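Local coordinates for protein beta2-microglobulin (Anolis carolinensis, PDB 7CPO) that forms the light chain of an MHC class I molecule, pairing with the heavy chain and probably stabilising it for peptide presentation, at residues P5-Y10 / M91-D96; H24-S29 / T61-V66; F30-I35 / E83-P88; N48-D53 / L65-V70. All blocks are in the same frame, centred on the assembly; numbering follows the deposited sequence.

Interaction 1: residues P5-Y10 / M91-D96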
loop_
_atom_site.group_PDB
_atom_site.type_symbol
_atom_site.label_atom_id
_atom_site.label_comp_id
_atom_site.label_asym_id
_atom_site.label_seq_id
_atom_site.Cartn_x
_atom_site.Cartn_y
_atom_site.Cartn_z
ATOM N N PRO B 5 3.695 -11.942 -7.238
ATOM C CA PRO B 5 2.729 -10.841 -7.209
ATOM C C PRO B 5 1.295 -11.297 -7.453
ATOM O O PRO B 5 1.027 -12.132 -8.317
ATOM C CB PRO B 5 3.218 -9.917 -8.335
ATOM C CG PRO B 5 4.117 -10.744 -9.169
ATOM C CD PRO B 5 4.761 -11.706 -8.225
ATOM N N SER B 6 0.374 -10.737 -6.665
ATOM C CA SER B 6 -1.044 -10.702 -7.006
ATOM C C SER B 6 -1.310 -9.403 -7.758
ATOM O O SER B 6 -0.966 -8.317 -7.270
ATOM C CB SER B 6 -1.917 -10.758 -5.754
ATOM O OG SER B 6 -1.761 -11.999 -5.094
ATOM N N VAL B 7 -1.913 -9.511 -8.938
ATOM C CA VAL B 7 -1.971 -8.413 -9.892
ATOM C C VAL B 7 -3.422 -8.169 -10.291
ATOM O O VAL B 7 -4.247 -9.085 -10.284
ATOM C CB VAL B 7 -1.078 -8.723 -11.118
ATOM C CG1 VAL B 7 -1.156 -7.616 -12.202
ATOM C CG2 VAL B 7 0.348 -8.925 -10.660
ATOM N N GLN B 8 -3.737 -6.917 -10.616
ATOM C CA GLN B 8 -5.084 -6.526 -11.001
ATOM C C GLN B 8 -4.996 -5.331 -11.940
ATOM O O GLN B 8 -4.203 -4.416 -11.714
ATOM C CB GLN B 8 -5.921 -6.196 -9.765
ATOM C CG GLN B 8 -7.320 -5.723 -10.025
ATOM C CD GLN B 8 -8.258 -6.101 -8.893
ATOM O OE1 GLN B 8 -8.605 -7.272 -8.732
ATOM N NE2 GLN B 8 -8.664 -5.112 -8.094
ATOM N N VAL B 9 -5.797 -5.354 -13.000
ATOM C CA VAL B 9 -5.850 -4.282 -13.986
ATOM C C VAL B 9 -7.267 -3.722 -14.031
ATOM O O VAL B 9 -8.247 -4.459 -13.879
ATOM C CB VAL B 9 -5.413 -4.777 -15.380
ATOM C CG1 VAL B 9 -3.973 -5.278 -15.335
ATOM C CG2 VAL B 9 -6.367 -5.862 -15.901
ATOM N N TYR B 10 -7.378 -2.408 -14.231
ATOM C CA TYR B 10 -8.689 -1.763 -14.183
ATOM C C TYR B 10 -8.569 -0.345 -14.729
ATOM O O TYR B 10 -7.474 0.225 -14.778
ATOM C CB TYR B 10 -9.251 -1.734 -12.753
ATOM C CG TYR B 10 -8.239 -1.247 -11.728
ATOM C CD1 TYR B 10 -8.270 0.061 -11.254
ATOM C CD2 TYR B 10 -7.237 -2.094 -11.254
ATOM C CE1 TYR B 10 -7.327 0.512 -10.329
ATOM C CE2 TYR B 10 -6.289 -1.653 -10.346
ATOM C CZ TYR B 10 -6.342 -0.354 -9.879
ATOM O OH TYR B 10 -5.403 0.065 -8.966
ATOM N N MET B 91 4.297 -12.440 -17.266
ATOM C CA MET B 91 2.873 -12.734 -17.201
ATOM C C MET B 91 2.060 -11.524 -17.639
ATOM O O MET B 91 2.241 -10.425 -17.104
ATOM C CB MET B 91 2.468 -13.138 -15.791
ATOM C CG MET B 91 1.251 -14.005 -15.755
ATOM S SD MET B 91 1.439 -15.361 -14.592
ATOM C CE MET B 91 2.588 -16.467 -15.404
ATOM N N ILE B 92 1.158 -11.729 -18.598
ATOM C CA ILE B 92 0.331 -10.659 -19.137
ATOM C C ILE B 92 -1.051 -10.780 -18.524
ATOM O O ILE B 92 -1.622 -11.876 -18.473
ATOM C CB ILE B 92 0.269 -10.711 -20.674
ATOM C CG1 ILE B 92 1.426 -9.910 -21.277
ATOM C CG2 ILE B 92 -1.043 -10.121 -21.176
ATOM C CD1 ILE B 92 2.783 -10.592 -21.131
ATOM N N TYR B 93 -1.574 -9.659 -18.035
ATOM C CA TYR B 93 -2.903 -9.561 -17.446
ATOM C C TYR B 93 -3.719 -8.673 -18.364
ATOM O O TYR B 93 -3.437 -7.473 -18.475
ATOM C CB TYR B 93 -2.848 -8.980 -16.035
ATOM C CG TYR B 93 -2.123 -9.870 -15.070
ATOM C CD1 TYR B 93 -2.828 -10.673 -14.185
ATOM C CD2 TYR B 93 -0.731 -9.926 -15.055
ATOM C CE1 TYR B 93 -2.168 -11.508 -13.294
ATOM C CE2 TYR B 93 -0.055 -10.764 -14.173
ATOM C CZ TYR B 93 -0.783 -11.553 -13.295
ATOM O OH TYR B 93 -0.129 -12.387 -12.414
ATOM N N LYS B 94 -4.711 -9.266 -19.033
ATOM C CA LYS B 94 -5.559 -8.547 -19.969
ATOM C C LYS B 94 -6.737 -7.940 -19.223
ATOM O O LYS B 94 -7.270 -8.520 -18.274
ATOM C CB LYS B 94 -6.073 -9.474 -21.087
ATOM C CG LYS B 94 -5.033 -10.428 -21.729
ATOM C CD LYS B 94 -4.883 -10.230 -23.250
ATOM C CE LYS B 94 -3.690 -11.023 -23.837
ATOM N NZ LYS B 94 -2.597 -10.133 -24.398
ATOM N N LEU B 95 -7.150 -6.762 -19.661
ATOM C CA LEU B 95 -8.305 -6.095 -19.086
ATOM C C LEU B 95 -9.514 -6.371 -19.968
ATOM O O LEU B 95 -9.451 -6.174 -21.186
ATOM C CB LEU B 95 -8.050 -4.592 -18.983
ATOM C CG LEU B 95 -9.267 -3.697 -18.785
ATOM C CD1 LEU B 95 -9.702 -3.755 -17.339
ATOM C CD2 LEU B 95 -8.919 -2.282 -19.179
ATOM N N ASP B 96 -10.610 -6.833 -19.377
ATOM C CA ASP B 96 -11.796 -7.047 -20.195
ATOM C C ASP B 96 -12.924 -6.129 -19.749
ATOM O O ASP B 96 -12.952 -5.669 -18.603
ATOM C CB ASP B 96 -12.243 -8.529 -20.207
ATOM C CG ASP B 96 -12.868 -8.975 -18.908
ATOM O OD1 ASP B 96 -12.263 -8.732 -17.844
ATOM O OD2 ASP B 96 -13.951 -9.593 -18.959
HETATM O O HOH W 1 -2.452 -12.232 -10.119
#

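Interaction 2: residues H24-S29 / T61-V66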
loop_
_atom_site.group_PDB
_atom_site.type_symbol
_atom_site.label_atom_id
_atom_site.label_comp_id
_atom_site.label_asym_id
_atom_site.label_seq_id
_atom_site.Cartn_x
_atom_site.Cartn_y
_atom_site.Cartn_z
ATOM N N HIS B 24 -4.977 1.330 -14.957
ATOM C CA HIS B 24 -4.114 0.995 -13.830
ATOM C C HIS B 24 -3.680 -0.456 -13.892
ATOM O O HIS B 24 -4.456 -1.331 -14.277
ATOM C CB HIS B 24 -4.808 1.200 -12.477
ATOM C CG HIS B 24 -5.444 2.543 -12.300
ATOM N ND1 HIS B 24 -6.645 2.883 -12.892
ATOM C CD2 HIS B 24 -5.074 3.614 -11.551
ATOM C CE1 HIS B 24 -6.975 4.114 -12.532
ATOM N NE2 HIS B 24 -6.040 4.580 -11.719
ATOM N N CYS B 25 -2.450 -0.711 -13.460
ATOM C CA CYS B 25 -1.991 -2.054 -13.143
ATOM C C CYS B 25 -1.387 -2.045 -11.741
ATOM O O CYS B 25 -0.515 -1.224 -11.433
ATOM C CB CYS B 25 -0.987 -2.559 -14.181
ATOM S SG CYS B 25 -0.375 -4.234 -13.813
ATOM N N TYR B 26 -1.855 -2.953 -10.889
ATOM C CA TYR B 26 -1.535 -2.935 -9.468
ATOM C C TYR B 26 -1.048 -4.308 -9.033
ATOM O O TYR B 26 -1.702 -5.320 -9.301
ATOM C CB TYR B 26 -2.750 -2.509 -8.649
ATOM C CG TYR B 26 -2.511 -2.494 -7.167
ATOM C CD1 TYR B 26 -1.634 -1.583 -6.589
ATOM C CD2 TYR B 26 -3.164 -3.393 -6.334
ATOM C CE1 TYR B 26 -1.419 -1.573 -5.220
ATOM C CE2 TYR B 26 -2.950 -3.391 -4.976
ATOM C CZ TYR B 26 -2.074 -2.481 -4.423
ATOM O OH TYR B 26 -1.860 -2.479 -3.064
ATOM N N ALA B 27 0.104 -4.337 -8.380
ATOM C CA ALA B 27 0.727 -5.559 -7.909
ATOM C C ALA B 27 0.937 -5.449 -6.411
ATOM O O ALA B 27 1.300 -4.386 -5.904
ATOM C CB ALA B 27 2.066 -5.814 -8.594
ATOM N N GLU B 28 0.716 -6.550 -5.708
ATOM C CA GLU B 28 0.863 -6.553 -4.267
ATOM C C GLU B 28 1.243 -7.960 -3.832
ATOM O O GLU B 28 1.220 -8.902 -4.626
ATOM C CB GLU B 28 -0.418 -6.056 -3.577
ATOM C CG GLU B 28 -1.617 -7.002 -3.625
ATOM C CD GLU B 28 -2.704 -6.592 -2.638
ATOM O OE1 GLU B 28 -2.647 -5.447 -2.151
ATOM O OE2 GLU B 28 -3.617 -7.393 -2.347
ATOM N N SER B 29 1.641 -8.080 -2.568
ATOM C CA SER B 29 1.897 -9.354 -1.910
ATOM C C SER B 29 3.148 -10.060 -2.430
ATOM O O SER B 29 3.287 -11.267 -2.251
ATOM C CB SER B 29 0.675 -10.272 -2.021
ATOM O OG SER B 29 -0.469 -9.619 -1.495
ATOM N N THR B 61 5.149 -7.527 2.638
ATOM C CA THR B 61 5.103 -7.675 1.196
ATOM C C THR B 61 4.781 -6.342 0.539
ATOM O O THR B 61 4.030 -5.522 1.072
ATOM C CB THR B 61 4.074 -8.721 0.769
ATOM O OG1 THR B 61 2.759 -8.289 1.149
ATOM C CG2 THR B 61 4.396 -10.075 1.392
ATOM N N PHE B 62 5.343 -6.153 -0.643
ATOM C CA PHE B 62 5.415 -4.881 -1.338
ATOM C C PHE B 62 4.187 -4.618 -2.206
ATOM O O PHE B 62 3.437 -5.529 -2.552
ATOM C CB PHE B 62 6.679 -4.868 -2.174
ATOM C CG PHE B 62 7.920 -4.861 -1.342
ATOM C CD1 PHE B 62 8.412 -3.663 -0.832
ATOM C CD2 PHE B 62 8.580 -6.048 -1.039
ATOM C CE1 PHE B 62 9.559 -3.643 -0.049
ATOM C CE2 PHE B 62 9.718 -6.041 -0.255
ATOM C CZ PHE B 62 10.214 -4.832 0.244
ATOM N N GLU B 63 3.978 -3.337 -2.527
ATOM C CA GLU B 63 2.892 -2.882 -3.389
ATOM C C GLU B 63 3.430 -1.848 -4.371
ATOM O O GLU B 63 4.334 -1.073 -4.045
ATOM C CB GLU B 63 1.727 -2.238 -2.616
ATOM C CG GLU B 63 1.461 -2.806 -1.248
ATOM C CD GLU B 63 0.551 -1.913 -0.413
ATOM O OE1 GLU B 63 0.744 -0.670 -0.430
ATOM O OE2 GLU B 63 -0.364 -2.457 0.250
ATOM N N ARG B 64 2.837 -1.822 -5.567
ATOM C CA ARG B 64 3.260 -0.911 -6.625
ATOM C C ARG B 64 2.100 -0.675 -7.578
ATOM O O ARG B 64 1.477 -1.631 -8.057
ATOM C CB ARG B 64 4.464 -1.473 -7.387
ATOM C CG ARG B 64 4.911 -0.619 -8.576
ATOM C CD ARG B 64 5.760 0.555 -8.121
ATOM N NE ARG B 64 7.100 0.124 -7.736
ATOM C CZ ARG B 64 8.031 0.933 -7.249
ATOM N NH1 ARG B 64 7.769 2.222 -7.083
ATOM N NH2 ARG B 64 9.227 0.453 -6.938
ATOM N N LEU B 65 1.828 0.593 -7.866
ATOM C CA LEU B 65 0.769 0.995 -8.777
ATOM C C LEU B 65 1.384 1.674 -9.993
ATOM O O LEU B 65 2.320 2.469 -9.864
ATOM C CB LEU B 65 -0.221 1.935 -8.090
ATOM C CG LEU B 65 -1.330 2.462 -9.000
ATOM C CD1 LEU B 65 -2.335 1.356 -9.394
ATOM C CD2 LEU B 65 -2.017 3.618 -8.316
ATOM N N VAL B 66 0.864 1.339 -11.174
ATOM C CA VAL B 66 1.360 1.831 -12.453
ATOM C C VAL B 66 0.155 2.236 -13.277
ATOM O O VAL B 66 -0.810 1.471 -13.384
ATOM C CB VAL B 66 2.186 0.761 -13.192
ATOM C CG1 VAL B 66 2.747 1.326 -14.484
ATOM C CG2 VAL B 66 3.326 0.245 -12.296
#

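Interaction 3: residues F30-I35 / E83-P88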
loop_
_atom_site.group_PDB
_atom_site.type_symbol
_atom_site.label_atom_id
_atom_site.label_comp_id
_atom_site.label_asym_id
_atom_site.label_seq_id
_atom_site.Cartn_x
_atom_site.Cartn_y
_atom_site.Cartn_z
ATOM N N PHE B 30 4.097 -9.343 -3.032
ATOM C CA PHE B 30 5.291 -9.968 -3.597
ATOM C C PHE B 30 6.538 -9.603 -2.797
ATOM O O PHE B 30 6.559 -8.670 -1.991
ATOM C CB PHE B 30 5.482 -9.582 -5.072
ATOM C CG PHE B 30 5.589 -8.089 -5.314
ATOM C CD1 PHE B 30 6.830 -7.465 -5.369
ATOM C CD2 PHE B 30 4.445 -7.313 -5.489
ATOM C CE1 PHE B 30 6.930 -6.096 -5.589
ATOM C CE2 PHE B 30 4.536 -5.945 -5.704
ATOM C CZ PHE B 30 5.781 -5.340 -5.759
ATOM N N HIS B 31 7.595 -10.362 -3.055
ATOM C CA HIS B 31 8.878 -10.183 -2.409
ATOM C C HIS B 31 9.932 -10.944 -3.201
ATOM O O HIS B 31 9.654 -12.055 -3.667
ATOM C CB HIS B 31 8.819 -10.690 -0.967
ATOM C CG HIS B 31 9.859 -10.080 -0.087
ATOM N ND1 HIS B 31 11.195 -10.413 -0.176
ATOM C CD2 HIS B 31 9.763 -9.141 0.887
ATOM C CE1 HIS B 31 11.878 -9.704 0.705
ATOM N NE2 HIS B 31 11.034 -8.925 1.360
ATOM N N PRO B 32 11.145 -10.394 -3.400
ATOM C CA PRO B 32 11.715 -9.074 -3.083
ATOM C C PRO B 32 11.029 -7.957 -3.888
ATOM O O PRO B 32 10.175 -8.264 -4.712
ATOM C CB PRO B 32 13.184 -9.236 -3.484
ATOM C CG PRO B 32 13.147 -10.249 -4.568
ATOM C CD PRO B 32 12.119 -11.239 -4.113
ATOM N N PRO B 33 11.376 -6.688 -3.640
ATOM C CA PRO B 33 10.598 -5.590 -4.245
ATOM C C PRO B 33 10.898 -5.311 -5.710
ATOM O O PRO B 33 10.112 -4.603 -6.356
ATOM C CB PRO B 33 10.974 -4.382 -3.378
ATOM C CG PRO B 33 12.348 -4.724 -2.863
ATOM C CD PRO B 33 12.315 -6.190 -2.614
ATOM N N LYS B 34 12.003 -5.803 -6.247
ATOM C CA LYS B 34 12.298 -5.595 -7.655
ATOM C C LYS B 34 11.201 -6.203 -8.518
ATOM O O LYS B 34 10.938 -7.410 -8.458
ATOM C CB LYS B 34 13.658 -6.201 -7.997
ATOM C CG LYS B 34 13.923 -6.319 -9.484
ATOM C CD LYS B 34 15.410 -6.460 -9.797
ATOM C CE LYS B 34 16.112 -7.569 -9.025
ATOM N NZ LYS B 34 17.448 -7.846 -9.641
ATOM N N ILE B 35 10.545 -5.358 -9.307
ATOM C CA ILE B 35 9.450 -5.802 -10.157
ATOM C C ILE B 35 9.343 -4.827 -11.321
ATOM O O ILE B 35 9.570 -3.623 -11.167
ATOM C CB ILE B 35 8.128 -5.905 -9.359
ATOM C CG1 ILE B 35 7.105 -6.791 -10.086
ATOM C CG2 ILE B 35 7.556 -4.519 -9.075
ATOM C CD1 ILE B 35 5.828 -7.076 -9.269
ATOM N N GLU B 83 6.873 -8.660 -14.706
ATOM C CA GLU B 83 8.050 -9.515 -14.594
ATOM C C GLU B 83 8.562 -9.495 -13.158
ATOM O O GLU B 83 8.667 -8.422 -12.549
ATOM C CB GLU B 83 9.151 -9.056 -15.544
ATOM C CG GLU B 83 8.668 -8.804 -16.940
ATOM C CD GLU B 83 9.642 -7.966 -17.717
ATOM O OE1 GLU B 83 9.330 -6.796 -18.029
ATOM O OE2 GLU B 83 10.743 -8.474 -17.989
ATOM N N HIS B 84 8.891 -10.673 -12.626
ATOM C CA HIS B 84 9.320 -10.792 -11.236
ATOM C C HIS B 84 10.105 -12.081 -11.054
ATOM O O HIS B 84 9.896 -13.058 -11.774
ATOM C CB HIS B 84 8.126 -10.762 -10.272
ATOM C CG HIS B 84 8.515 -10.720 -8.827
ATOM N ND1 HIS B 84 8.255 -11.755 -7.955
ATOM C CD2 HIS B 84 9.146 -9.768 -8.101
ATOM C CE1 HIS B 84 8.707 -11.441 -6.754
ATOM N NE2 HIS B 84 9.248 -10.239 -6.815
ATOM N N ILE B 85 10.979 -12.079 -10.040
ATOM C CA ILE B 85 11.879 -13.203 -9.775
ATOM C C ILE B 85 11.126 -14.516 -9.598
ATOM O O ILE B 85 11.672 -15.590 -9.875
ATOM C CB ILE B 85 12.740 -12.892 -8.536
ATOM C CG1 ILE B 85 13.818 -13.954 -8.337
ATOM C CG2 ILE B 85 11.870 -12.786 -7.312
ATOM C CD1 ILE B 85 15.136 -13.561 -8.914
ATOM N N THR B 86 9.881 -14.464 -9.122
ATOM C CA THR B 86 9.064 -15.660 -8.956
ATOM C C THR B 86 8.351 -16.081 -10.233
ATOM O O THR B 86 7.727 -17.146 -10.251
ATOM C CB THR B 86 8.015 -15.438 -7.869
ATOM O OG1 THR B 86 7.137 -14.368 -8.265
ATOM C CG2 THR B 86 8.692 -15.100 -6.546
ATOM N N LEU B 87 8.405 -15.270 -11.284
ATOM C CA LEU B 87 7.686 -15.560 -12.519
ATOM C C LEU B 87 8.682 -15.975 -13.589
ATOM O O LEU B 87 9.373 -15.114 -14.161
ATOM C CB LEU B 87 6.877 -14.342 -12.979
ATOM C CG LEU B 87 5.826 -13.849 -11.984
ATOM C CD1 LEU B 87 4.981 -12.734 -12.598
ATOM C CD2 LEU B 87 4.964 -15.003 -11.501
ATOM N N PRO B 88 8.800 -17.274 -13.896
ATOM C CA PRO B 88 9.816 -17.707 -14.876
ATOM C C PRO B 88 9.642 -17.073 -16.253
ATOM O O PRO B 88 10.637 -16.717 -16.902
ATOM C CB PRO B 88 9.635 -19.232 -14.905
ATOM C CG PRO B 88 8.972 -19.568 -13.584
ATOM C CD PRO B 88 8.072 -18.407 -13.296
#

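Interaction 4: residues N48-D53 / L65-V70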
loop_
_atom_site.group_PDB
_atom_site.type_symbol
_atom_site.label_atom_id
_atom_site.label_comp_id
_atom_site.label_asym_id
_atom_site.label_seq_id
_atom_site.Cartn_x
_atom_site.Cartn_y
_atom_site.Cartn_z
ATOM N N ASN B 48 3.810 7.951 -21.437
ATOM C CA ASN B 48 3.256 8.849 -20.423
ATOM C C ASN B 48 2.745 8.083 -19.210
ATOM O O ASN B 48 1.652 8.328 -18.690
ATOM C CB ASN B 48 2.151 9.701 -21.027
ATOM C CG ASN B 48 2.688 10.755 -21.961
ATOM O OD1 ASN B 48 1.937 11.431 -22.635
ATOM N ND2 ASN B 48 4.015 10.901 -21.998
ATOM N N VAL B 49 3.529 7.180 -18.773
ATOM C CA VAL B 49 3.179 6.240 -17.729
ATOM C C VAL B 49 3.679 6.761 -16.388
ATOM O O VAL B 49 4.777 7.321 -16.292
ATOM C CB VAL B 49 3.785 4.867 -18.068
ATOM C CG1 VAL B 49 3.521 3.883 -16.961
ATOM C CG2 VAL B 49 3.235 4.377 -19.410
ATOM N N GLN B 50 2.884 6.568 -15.338
ATOM C CA GLN B 50 3.254 6.973 -13.990
ATOM C C GLN B 50 3.298 5.764 -13.071
ATOM O O GLN B 50 2.590 4.778 -13.294
ATOM C CB GLN B 50 2.261 7.973 -13.437
ATOM C CG GLN B 50 2.069 9.152 -14.337
ATOM C CD GLN B 50 2.425 10.431 -13.646
ATOM O OE1 GLN B 50 1.569 11.074 -13.039
ATOM N NE2 GLN B 50 3.700 10.804 -13.705
ATOM N N GLN B 51 4.110 5.856 -12.013
ATOM C CA GLN B 51 4.187 4.793 -11.014
ATOM C C GLN B 51 4.358 5.354 -9.604
ATOM O O GLN B 51 5.162 6.260 -9.370
ATOM C CB GLN B 51 5.323 3.823 -11.339
ATOM C CG GLN B 51 6.699 4.236 -10.887
ATOM C CD GLN B 51 7.669 3.090 -10.992
ATOM O OE1 GLN B 51 7.474 2.182 -11.805
ATOM N NE2 GLN B 51 8.720 3.111 -10.168
ATOM N N SER B 52 3.596 4.798 -8.669
ATOM C CA SER B 52 3.640 5.205 -7.276
ATOM C C SER B 52 4.958 4.800 -6.634
ATOM O O SER B 52 5.684 3.928 -7.125
ATOM C CB SER B 52 2.494 4.561 -6.491
ATOM O OG SER B 52 2.790 3.185 -6.296
ATOM N N ASP B 53 5.236 5.410 -5.485
ATOM C CA ASP B 53 6.392 4.993 -4.711
ATOM C C ASP B 53 6.168 3.594 -4.134
ATOM O O ASP B 53 5.066 3.029 -4.185
ATOM C CB ASP B 53 6.690 6.012 -3.611
ATOM C CG ASP B 53 7.042 7.386 -4.172
ATOM O OD1 ASP B 53 6.527 8.404 -3.655
ATOM O OD2 ASP B 53 7.826 7.443 -5.148
ATOM N N LEU B 65 1.828 0.593 -7.866
ATOM C CA LEU B 65 0.769 0.995 -8.777
ATOM C C LEU B 65 1.384 1.674 -9.993
ATOM O O LEU B 65 2.320 2.469 -9.864
ATOM C CB LEU B 65 -0.221 1.935 -8.090
ATOM C CG LEU B 65 -1.330 2.462 -9.000
ATOM C CD1 LEU B 65 -2.335 1.356 -9.394
ATOM C CD2 LEU B 65 -2.017 3.618 -8.316
ATOM N N VAL B 66 0.864 1.339 -11.174
ATOM C CA VAL B 66 1.360 1.831 -12.453
ATOM C C VAL B 66 0.155 2.236 -13.277
ATOM O O VAL B 66 -0.810 1.471 -13.384
ATOM C CB VAL B 66 2.186 0.761 -13.192
ATOM C CG1 VAL B 66 2.747 1.326 -14.484
ATOM C CG2 VAL B 66 3.326 0.245 -12.296
ATOM N N TYR B 67 0.186 3.436 -13.843
ATOM C CA TYR B 67 -1.014 3.907 -14.518
ATOM C C TYR B 67 -0.661 4.930 -15.590
ATOM O O TYR B 67 0.455 5.454 -15.647
ATOM C CB TYR B 67 -2.026 4.479 -13.515
ATOM C CG TYR B 67 -1.514 5.659 -12.727
ATOM C CD1 TYR B 67 -1.758 6.960 -13.148
ATOM C CD2 TYR B 67 -0.792 5.477 -11.560
ATOM C CE1 TYR B 67 -1.278 8.053 -12.432
ATOM C CE2 TYR B 67 -0.313 6.566 -10.829
ATOM C CZ TYR B 67 -0.561 7.848 -11.271
ATOM O OH TYR B 67 -0.084 8.923 -10.547
ATOM N N ALA B 68 -1.646 5.198 -16.452
ATOM C CA ALA B 68 -1.490 6.103 -17.581
ATOM C C ALA B 68 -2.864 6.542 -18.049
ATOM O O ALA B 68 -3.816 5.763 -18.012
ATOM C CB ALA B 68 -0.732 5.452 -18.740
ATOM N N LYS B 69 -2.963 7.803 -18.451
ATOM C CA LYS B 69 -4.190 8.297 -19.047
ATOM C C LYS B 69 -4.341 7.706 -20.445
ATOM O O LYS B 69 -3.357 7.399 -21.125
ATOM C CB LYS B 69 -4.193 9.825 -19.099
ATOM C CG LYS B 69 -4.512 10.507 -17.759
ATOM C CD LYS B 69 -4.937 11.974 -17.942
ATOM C CE LYS B 69 -3.823 12.826 -18.579
ATOM N NZ LYS B 69 -3.185 13.796 -17.624
ATOM N N VAL B 70 -5.592 7.513 -20.859
ATOM C CA VAL B 70 -5.884 6.872 -22.133
ATOM C C VAL B 70 -7.320 7.198 -22.508
ATOM O O VAL B 70 -8.137 7.538 -21.650
ATOM C CB VAL B 70 -5.642 5.342 -22.059
ATOM C CG1 VAL B 70 -6.811 4.643 -21.379
ATOM C CG2 VAL B 70 -5.415 4.793 -23.453
#

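Interaction 1: residues P5-Y10 / M91-D96
Tyr-93, Val-9 and Leu-95 give up the most surface where strand 6-10, from one sheet of the immunoglobulin sandwich, faces segment 91-96 of the other. The strand axes pass 7.3 Å apart at 36°, so no direct backbone pairing forms, and side chains make most of the contact. With CG anti to its carbonyl carbon (chi1 -65°), Tyr-93 lays its ring flat beneath Val-7, whose CB stands 3.7 Å from the centroid of the Tyr-93 ring, over the face, in a CH-pi contact. Val-9 straddles the next step: its CG1 meets Tyr-93 CB at 3.9 Å, while its CG2 meets Leu-95 CB at 3.7 Å. Leu-95 sends CD1 to Tyr-10 CA. At the phenol end, a water accepts from Val-7 N (3.0 Å) and lies 3.3 Å from Tyr-93 OH, a weak bond. A leucine in place of Tyr-93, without ring or hydroxyl, would probably pack less closely under Val-7 and disturb this water. The chemistry is mainly dispersive, with polar linkage confined to a water at the margin.

Interaction 2: residues H24-S29 / T61-V66
Strands 24-28 and 62-66 run antiparallel, their axes 4.8 Å apart at closest approach, as the central neighbours of one sheet of the immunoglobulin C1-set sandwich. His-24 leads, its CB resting against Leu-65 CD1, while its NE2 binds Ser-239 N of the MHC class I heavy chain. Cys-25, disulfide-bonded to Cys-80, forms a hydrogen-bonded pair with Val-66: its N reaches Val-66 O at 2.7 Å, nearly straight at 171°. Tyr-26 and Leu-65 follow as a non-hydrogen-bonded pair. With CG anti to the backbone N (chi1 179°), the Tyr-26 ring lies alongside Glu-63 and places its OH 3.6 Å from Glu-63 CB. An alanine at Tyr-26 would probably uncover Glu-63 CB and loosen the packing beside Leu-65. Ala-27 pairs with Arg-64 through two backbone bonds. The carboxylates of Glu-28 and Glu-63 come close, but both form salt bridges to Lys-57, which probably offsets their repulsion. At the corner, Ser-29 N makes a weak, bent bond to Phe-62 O, and Ser-29 CA sits 3.4 Å from Thr-61 OG1.

Interaction 3: residues F30-I35 / E83-P88
His-84 pushes its imidazole into the loop 30-35, overlapping Phe-30 on one face while Ile-85 CG2 lies over the opposite one. Phe-30 turns its ring edge to the His-84 face in a T-shaped pair, centroids of the two rings 5.5 Å apart and planes at 71°. The imidazole gets there with CG anti to the backbone N (chi1 -173°), and three carbonyls of the loop line its edge. His-84 NE2 donates to Pro-32 O at 3.0 Å, nearly straight and only 9° out of the ring plane. Lys-34 O lies 3.0 Å from His-84 CD2, and His-31 O approaches His-84 CE1. On the other nitrogen, ND1 of His-84 bonds Thr-86 OG1 at 2.9 Å, inside the type I turn from His-84 to Leu-87. Pro-32, which follows a cis peptide bond, packs its CD 3.6 Å from Ile-85 CG2. Bonds at both nitrogens fix the rotation of the imidazole, joining two interstrand loops at one end of the sandwich; the surrounding carbonyl oxygens would probably stabilise a positive charge on it.

Interaction 4: residues N48-D53 / L65-V70
Gln-50 projects from strand 49-51 on the same side of the sheet as Tyr-67 of strand 65-70. Its CB lies over the face of the Tyr-67 ring, 3.8 Å from the ring centroid, a CH-pi contact displaced toward the phenol end. CG, anti to the carbonyl carbon of Gln-50 (chi1 -54°), continues just past the rim, nearest Tyr-67 CE1. A bend at chi2 (-120°) then brings the tip round, and Gln-50 OE1 ends 3.7 Å from Tyr-67 OH, with the amide plane steeply inclined to the ring. Tyr-67 meets it with its CG between the backbone N and the carbonyl carbon (chi1 61°). Beneath this overlap the two residues form a hydrogen-bonded pair: Gln-50 N reaches Tyr-67 O at 2.7 Å, almost straight, and Tyr-67 N returns to Gln-50 O at 2.8 Å. On the other side of the sheet Val-49 CG1 touches Val-66 CG1 at 3.6 Å, with Leu-39 of the second sheet packed against both valines. Further along, Ser-52 N donates to Leu-65 O at 2.9 Å, and Ser-52 OG accepts from Leu-65 N at 3.2 Å while donating to Asp-53 O, so one hydroxyl ties Leu-65 to the backbone of segment 48-53. Such an antiparallel hairpin, one face turned into the sandwich and its first strand at the sheet margin, is characteristic of an immunoglobulin-type domain.

Interactions 2 and 4 are backbone-bonded pairings within one sheet, and both use strand 62-70, sharing Leu-65 and Val-66; interaction 2 is buried at the sheet's centre, whereas interaction 4 joins that strand to the partly exposed outer strand 49-56. Interaction 1 instead spans the two sheets near the surface, by apolar side chains and a water, but its strand 6-11 adjoins the first strand of interaction 2 through Tyr-10 O and His-24 N. Interaction 3 closes one end of the sandwich with a side-chain to carbonyl bond between loops. It touches interaction 1 through Pro-5 and interaction 2 through Phe-62, yet remains clear of interaction 4, about 6 Å away between nearest atoms.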